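Local structure of type C neurotoxin (Clostridium botulinum, 3PME) at residues Y244-L258 with P375-V387. The protein is the receptor-binding domain of a botulinum neurotoxin of the C/D mosaic serotype and probably attaches the toxin to ganglioside and phospholipid of nerve-cell membranes. Numbering follows the deposited sequence.
Sequences YIDRYIAPKNNILVL and PWRFSFENAYTPV. With SO4 (sulfate ion), chain C.
Two donors grip the carbonyl oxygen of Lys-252 from opposite faces of its plane: Ile-255 N, closing the type I' turn, and Trp-376 NE1, 3.0 Å from Lys-252 O. The oxygen lies almost in the indole plane, and the N-H points nearly straight at it (162°). Tryptophan suits the place because its broad ring also packs: Ile-255 CD1 sits over the five-membered ring, 3.9 Å from its centroid, in a CH-pi contact. On the indole's benzo side, the extended chain of Lys-252 crosses the indole at about a right angle, CG and CD against Trp-376 CZ2, and carries NZ to Glu-381 OE2, where a weak hydrogen bond of 3.4 Å forms part of a salt bridge. The contact lies in the C-terminal receptor-binding region, of the beta-trefoil clan, where the hairpin of strands 247-252 and 255-260 meets strand 383-389 and the loop before it. There Leu-258 N donates to Tyr-384 O at 2.8 Å, and a water links Leu-258 O to Tyr-384 N. Tyrosine suits position 384 because one ring serves two partners: its face stacks on the flat cation of Arg-247 (planes 14° apart, also cation-pi), whose NH1 still donates to Leu-258 O, and its edge meets the Tyr-244 face, T-shaped, centroids 5.0 Å apart.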
loop_
_atom_site.group_PDB
_atom_site.type_symbol
_atom_site.label_atom_id
_atom_site.label_comp_id
_atom_site.label_asym_id
_atom_site.label_seq_id
_atom_site.Cartn_x
_atom_site.Cartn_y
_atom_site.Cartn_z
ATOM N N TYR A 244 -2.181 -14.117 -10.716
ATOM C CA TYR A 244 -1.305 -14.145 -11.884
ATOM C C TYR A 244 -0.472 -12.859 -12.050
ATOM O O TYR A 244 -0.626 -12.139 -13.031
ATOM C CB TYR A 244 -2.150 -14.442 -13.139
ATOM C CG TYR A 244 -3.036 -15.657 -12.960
ATOM C CD1 TYR A 244 -2.481 -16.918 -12.749
ATOM C CD2 TYR A 244 -4.426 -15.546 -12.953
ATOM C CE1 TYR A 244 -3.275 -18.034 -12.554
ATOM C CE2 TYR A 244 -5.234 -16.657 -12.769
ATOM C CZ TYR A 244 -4.650 -17.900 -12.566
ATOM O OH TYR A 244 -5.437 -19.007 -12.378
ATOM N N ILE A 245 0.439 -12.602 -11.107
ATOM C CA ILE A 245 1.213 -11.359 -11.083
ATOM C C ILE A 245 2.231 -11.267 -12.223
ATOM O O ILE A 245 2.735 -10.185 -12.537
ATOM C CB ILE A 245 1.947 -11.180 -9.727
ATOM C CG1 ILE A 245 2.522 -9.763 -9.594
ATOM C CG2 ILE A 245 3.041 -12.223 -9.581
ATOM C CD1 ILE A 245 3.030 -9.426 -8.204
ATOM N N ASP A 246 2.512 -12.405 -12.853
ATOM C CA ASP A 246 3.487 -12.460 -13.937
ATOM C C ASP A 246 2.843 -12.467 -15.320
ATOM O O ASP A 246 3.512 -12.771 -16.304
ATOM C CB ASP A 246 4.376 -13.702 -13.798
ATOM C CG ASP A 246 3.581 -15.000 -13.804
ATOM O OD1 ASP A 246 2.354 -14.967 -13.575
ATOM O OD2 ASP A 246 4.193 -16.068 -14.016
ATOM N N ARG A 247 1.555 -12.144 -15.386
ATOM C CA ARG A 247 0.863 -12.103 -16.672
ATOM C C ARG A 247 0.377 -10.706 -16.962
ATOM O O ARG A 247 0.076 -9.943 -16.043
ATOM C CB ARG A 247 -0.307 -13.084 -16.701
ATOM C CG ARG A 247 0.132 -14.517 -16.504
ATOM C CD ARG A 247 -0.941 -15.547 -16.792
ATOM N NE ARG A 247 -0.274 -16.846 -16.798
ATOM C CZ ARG A 247 0.075 -17.523 -17.887
ATOM N NH1 ARG A 247 -0.250 -17.099 -19.109
ATOM N NH2 ARG A 247 0.711 -18.676 -17.750
ATOM N N TYR A 248 0.306 -10.384 -18.255
ATOM C CA TYR A 248 -0.215 -9.104 -18.719
ATOM C C TYR A 248 -1.450 -9.351 -19.572
ATOM O O TYR A 248 -1.670 -10.470 -20.041
ATOM C CB TYR A 248 0.844 -8.320 -19.515
ATOM C CG TYR A 248 1.275 -8.920 -20.840
ATOM C CD1 TYR A 248 2.334 -9.826 -20.913
ATOM C CD2 TYR A 248 0.656 -8.537 -22.020
ATOM C CE1 TYR A 248 2.748 -10.348 -22.127
ATOM C CE2 TYR A 248 1.063 -9.049 -23.240
ATOM C CZ TYR A 248 2.112 -9.952 -23.287
ATOM O OH TYR A 248 2.529 -10.478 -24.494
ATOM N N ILE A 249 -2.249 -8.306 -19.768
ATOM C CA ILE A 249 -3.482 -8.403 -20.545
ATOM C C ILE A 249 -3.182 -8.174 -22.022
ATOM O O ILE A 249 -2.570 -7.170 -22.389
ATOM C CB ILE A 249 -4.520 -7.375 -20.057
ATOM C CG1 ILE A 249 -4.780 -7.586 -18.564
ATOM C CG2 ILE A 249 -5.813 -7.487 -20.869
ATOM C CD1 ILE A 249 -5.653 -6.529 -17.933
ATOM N N ALA A 250 -3.602 -9.115 -22.861
ATOM C CA ALA A 250 -3.385 -9.004 -24.304
ATOM C C ALA A 250 -4.628 -9.367 -25.106
ATOM O O ALA A 250 -5.347 -10.292 -24.761
ATOM C CB ALA A 250 -2.233 -9.901 -24.723
ATOM N N PRO A 251 -4.878 -8.643 -26.202
ATOM C CA PRO A 251 -5.959 -9.055 -27.097
ATOM C C PRO A 251 -5.511 -10.230 -27.949
ATOM O O PRO A 251 -4.412 -10.217 -28.500
ATOM C CB PRO A 251 -6.171 -7.818 -27.975
ATOM C CG PRO A 251 -4.844 -7.170 -28.019
ATOM C CD PRO A 251 -4.200 -7.422 -26.666
ATOM N N LYS A 252 -6.349 -11.251 -28.040
ATOM C CA LYS A 252 -6.045 -12.399 -28.883
ATOM C C LYS A 252 -7.346 -12.886 -29.498
ATOM O O LYS A 252 -8.274 -13.254 -28.786
ATOM C CB LYS A 252 -5.391 -13.507 -28.054
ATOM C CG LYS A 252 -5.092 -14.795 -28.814
ATOM C CD LYS A 252 -4.271 -15.739 -27.939
ATOM C CE LYS A 252 -3.979 -17.055 -28.646
ATOM N NZ LYS A 252 -3.049 -17.884 -27.830
ATOM N N ASN A 253 -7.425 -12.860 -30.825
ATOM C CA ASN A 253 -8.643 -13.287 -31.507
ATOM C C ASN A 253 -9.902 -12.677 -30.891
ATOM O O ASN A 253 -10.873 -13.386 -30.583
ATOM C CB ASN A 253 -8.742 -14.812 -31.533
ATOM C CG ASN A 253 -7.788 -15.437 -32.525
ATOM O OD1 ASN A 253 -7.541 -14.882 -33.595
ATOM N ND2 ASN A 253 -7.248 -16.598 -32.178
ATOM N N ASN A 254 -9.852 -11.362 -30.690
ATOM C CA ASN A 254 -11.023 -10.554 -30.357
ATOM C C ASN A 254 -11.477 -10.567 -28.900
ATOM O O ASN A 254 -12.515 -10.001 -28.569
ATOM C CB ASN A 254 -12.191 -10.888 -31.286
ATOM C CG ASN A 254 -11.881 -10.571 -32.735
ATOM O OD1 ASN A 254 -11.210 -9.583 -33.037
ATOM N ND2 ASN A 254 -12.359 -11.416 -33.642
ATOM N N ILE A 255 -10.714 -11.220 -28.032
ATOM C CA ILE A 255 -11.001 -11.136 -26.605
ATOM C C ILE A 255 -9.706 -10.822 -25.872
ATOM O O ILE A 255 -8.632 -10.754 -26.483
ATOM C CB ILE A 255 -11.623 -12.426 -26.051
ATOM C CG1 ILE A 255 -10.609 -13.562 -26.119
ATOM C CG2 ILE A 255 -12.925 -12.770 -26.793
ATOM C CD1 ILE A 255 -10.842 -14.620 -25.074
ATOM N N LEU A 256 -9.799 -10.611 -24.567
ATOM C CA LEU A 256 -8.601 -10.381 -23.781
ATOM C C LEU A 256 -8.213 -11.657 -23.035
ATOM O O LEU A 256 -9.069 -12.372 -22.511
ATOM C CB LEU A 256 -8.857 -9.265 -22.766
ATOM C CG LEU A 256 -9.164 -7.897 -23.354
ATOM C CD1 LEU A 256 -9.510 -6.932 -22.222
ATOM C CD2 LEU A 256 -7.970 -7.403 -24.170
ATOM N N VAL A 257 -6.913 -11.927 -22.991
ATOM C CA VAL A 257 -6.411 -13.055 -22.212
ATOM C C VAL A 257 -5.197 -12.599 -21.419
ATOM O O VAL A 257 -4.691 -11.499 -21.639
ATOM C CB VAL A 257 -6.021 -14.250 -23.111
ATOM C CG1 VAL A 257 -7.258 -14.850 -23.791
ATOM C CG2 VAL A 257 -4.969 -13.825 -24.110
ATOM N N LEU A 258 -4.734 -13.450 -20.503
ATOM C CA LEU A 258 -3.574 -13.137 -19.682
ATOM C C LEU A 258 -2.365 -13.924 -20.168
ATOM O O LEU A 258 -2.348 -15.153 -20.102
ATOM C CB LEU A 258 -3.854 -13.448 -18.205
ATOM C CG LEU A 258 -5.159 -12.870 -17.632
ATOM C CD1 LEU A 258 -5.309 -13.182 -16.132
ATOM C CD2 LEU A 258 -5.251 -11.371 -17.887
ATOM N N PRO A 375 -12.090 -19.584 -23.657
ATOM C CA PRO A 375 -12.839 -18.325 -23.798
ATOM C C PRO A 375 -13.331 -18.008 -25.208
ATOM O O PRO A 375 -14.151 -17.091 -25.340
ATOM C CB PRO A 375 -11.824 -17.274 -23.341
ATOM C CG PRO A 375 -10.495 -17.862 -23.770
ATOM C CD PRO A 375 -10.637 -19.358 -23.535
ATOM N N TRP A 376 -12.844 -18.711 -26.229
ATOM C CA TRP A 376 -13.304 -18.468 -27.597
ATOM C C TRP A 376 -14.409 -19.445 -27.954
ATOM O O TRP A 376 -14.223 -20.656 -27.860
ATOM C CB TRP A 376 -12.157 -18.612 -28.602
ATOM C CG TRP A 376 -11.015 -17.671 -28.372
ATOM C CD1 TRP A 376 -10.931 -16.370 -28.778
ATOM C CD2 TRP A 376 -9.797 -17.956 -27.685
ATOM N NE1 TRP A 376 -9.734 -15.829 -28.390
ATOM C CE2 TRP A 376 -9.017 -16.780 -27.710
ATOM C CE3 TRP A 376 -9.283 -19.091 -27.049
ATOM C CZ2 TRP A 376 -7.755 -16.709 -27.126
ATOM C CZ3 TRP A 376 -8.035 -19.016 -26.476
ATOM C CH2 TRP A 376 -7.281 -17.834 -26.519
ATOM N N ARG A 377 -15.551 -18.923 -28.387
ATOM C CA ARG A 377 -16.707 -19.762 -28.672
ATOM C C ARG A 377 -16.402 -20.803 -29.745
ATOM O O ARG A 377 -16.924 -21.916 -29.708
ATOM C CB ARG A 377 -17.909 -18.906 -29.093
ATOM C CG ARG A 377 -18.643 -18.257 -27.931
ATOM C CD ARG A 377 -19.896 -17.509 -28.399
ATOM N NE ARG A 377 -19.537 -16.280 -29.099
ATOM C CZ ARG A 377 -19.290 -15.120 -28.497
ATOM N NH1 ARG A 377 -19.379 -15.015 -27.171
ATOM N NH2 ARG A 377 -18.959 -14.059 -29.221
ATOM N N PHE A 378 -15.542 -20.452 -30.690
ATOM C CA PHE A 378 -15.249 -21.345 -31.802
ATOM C C PHE A 378 -14.203 -22.412 -31.472
ATOM O O PHE A 378 -13.830 -23.199 -32.343
ATOM C CB PHE A 378 -14.766 -20.529 -33.000
ATOM C CG PHE A 378 -13.538 -19.716 -32.715
ATOM C CD1 PHE A 378 -12.279 -20.283 -32.821
ATOM C CD2 PHE A 378 -13.643 -18.389 -32.328
ATOM C CE1 PHE A 378 -11.140 -19.540 -32.549
ATOM C CE2 PHE A 378 -12.510 -17.637 -32.059
ATOM C CZ PHE A 378 -11.258 -18.217 -32.170
ATOM N N SER A 379 -13.728 -22.444 -30.228
ATOM C CA SER A 379 -12.535 -23.229 -29.895
ATOM C C SER A 379 -12.558 -23.896 -28.522
ATOM O O SER A 379 -13.215 -23.416 -27.602
ATOM C CB SER A 379 -11.302 -22.326 -29.982
ATOM O OG SER A 379 -10.151 -22.969 -29.477
ATOM N N PHE A 380 -11.819 -24.999 -28.392
ATOM C CA PHE A 380 -11.613 -25.640 -27.098
ATOM C C PHE A 380 -10.221 -25.337 -26.545
ATOM O O PHE A 380 -9.759 -26.002 -25.624
ATOM C CB PHE A 380 -11.821 -27.156 -27.189
ATOM C CG PHE A 380 -13.235 -27.601 -26.912
ATOM C CD1 PHE A 380 -14.312 -26.955 -27.504
ATOM C CD2 PHE A 380 -13.484 -28.682 -26.073
ATOM C CE1 PHE A 380 -15.614 -27.374 -27.255
ATOM C CE2 PHE A 380 -14.783 -29.104 -25.820
ATOM C CZ PHE A 380 -15.846 -28.450 -26.413
ATOM N N GLU A 381 -9.556 -24.329 -27.103
ATOM C CA GLU A 381 -8.256 -23.909 -26.582
ATOM C C GLU A 381 -8.422 -23.274 -25.211
ATOM O O GLU A 381 -9.309 -22.444 -25.000
ATOM C CB GLU A 381 -7.568 -22.914 -27.520
ATOM C CG GLU A 381 -6.130 -22.602 -27.117
ATOM C CD GLU A 381 -5.473 -21.559 -28.006
ATOM O OE1 GLU A 381 -5.938 -21.365 -29.151
ATOM O OE2 GLU A 381 -4.488 -20.933 -27.560
ATOM N N ASN A 382 -7.548 -23.659 -24.288
ATOM C CA ASN A 382 -7.546 -23.091 -22.951
ATOM C C ASN A 382 -6.692 -21.842 -22.905
ATOM O O ASN A 382 -5.693 -21.743 -23.614
ATOM C CB ASN A 382 -6.993 -24.113 -21.949
ATOM C CG ASN A 382 -7.803 -25.390 -21.920
ATOM O OD1 ASN A 382 -8.966 -25.394 -21.515
ATOM N ND2 ASN A 382 -7.192 -26.487 -22.359
ATOM N N ALA A 383 -7.077 -20.902 -22.049
ATOM C CA ALA A 383 -6.310 -19.679 -21.843
ATOM C C ALA A 383 -6.567 -19.157 -20.441
ATOM O O ALA A 383 -7.651 -19.343 -19.901
ATOM C CB ALA A 383 -6.713 -18.621 -22.884
ATOM N N TYR A 384 -5.575 -18.499 -19.850
ATOM C CA TYR A 384 -5.819 -17.731 -18.635
ATOM C C TYR A 384 -6.615 -16.510 -19.073
ATOM O O TYR A 384 -6.169 -15.770 -19.955
ATOM C CB TYR A 384 -4.507 -17.308 -17.988
ATOM C CG TYR A 384 -3.677 -18.434 -17.419
ATOM C CD1 TYR A 384 -2.874 -19.217 -18.239
ATOM C CD2 TYR A 384 -3.661 -18.680 -16.049
ATOM C CE1 TYR A 384 -2.089 -20.239 -17.701
ATOM C CE2 TYR A 384 -2.889 -19.698 -15.506
ATOM C CZ TYR A 384 -2.106 -20.467 -16.346
ATOM O OH TYR A 384 -1.324 -21.474 -15.817
ATOM N N THR A 385 -7.794 -16.319 -18.488
ATOM C CA THR A 385 -8.753 -15.369 -19.055
ATOM C C THR A 385 -9.395 -14.528 -17.959
ATOM O O THR A 385 -9.854 -15.070 -16.949
ATOM C CB THR A 385 -9.882 -16.112 -19.803
ATOM O OG1 THR A 385 -9.317 -17.087 -20.698
ATOM C CG2 THR A 385 -10.764 -15.129 -20.584
ATOM N N PRO A 386 -9.424 -13.197 -18.143
ATOM C CA PRO A 386 -10.272 -12.362 -17.290
ATOM C C PRO A 386 -11.699 -12.437 -17.834
ATOM O O PRO A 386 -11.909 -12.244 -19.039
ATOM C CB PRO A 386 -9.693 -10.960 -17.493
ATOM C CG PRO A 386 -9.214 -10.975 -18.943
ATOM C CD PRO A 386 -8.773 -12.420 -19.213
ATOM N N VAL A 387 -12.656 -12.742 -16.960
ATOM C CA VAL A 387 -14.046 -12.930 -17.367
ATOM C C VAL A 387 -14.981 -12.237 -16.394
ATOM O O VAL A 387 -14.615 -11.996 -15.246
ATOM C CB VAL A 387 -14.443 -14.441 -17.441
ATOM C CG1 VAL A 387 -13.730 -15.138 -18.597
ATOM C CG2 VAL A 387 -14.167 -15.146 -16.113
HETATM S S SO4 C . 0.700 -8.433 -27.273
HETATM O O1 SO4 C . 1.085 -9.660 -26.574
HETATM O O2 SO4 C . 0.243 -7.419 -26.339
HETATM O O3 SO4 C . 1.865 -7.924 -27.992
HETATM O O4 SO4 C . -0.375 -8.723 -28.221
HETATM O O HOH W 1 -6.957 -18.502 -30.328
HETATM O O HOH W 2 -11.688 -12.098 -21.781
HETATM O O HOH W 3 -3.417 -17.495 -21.478
#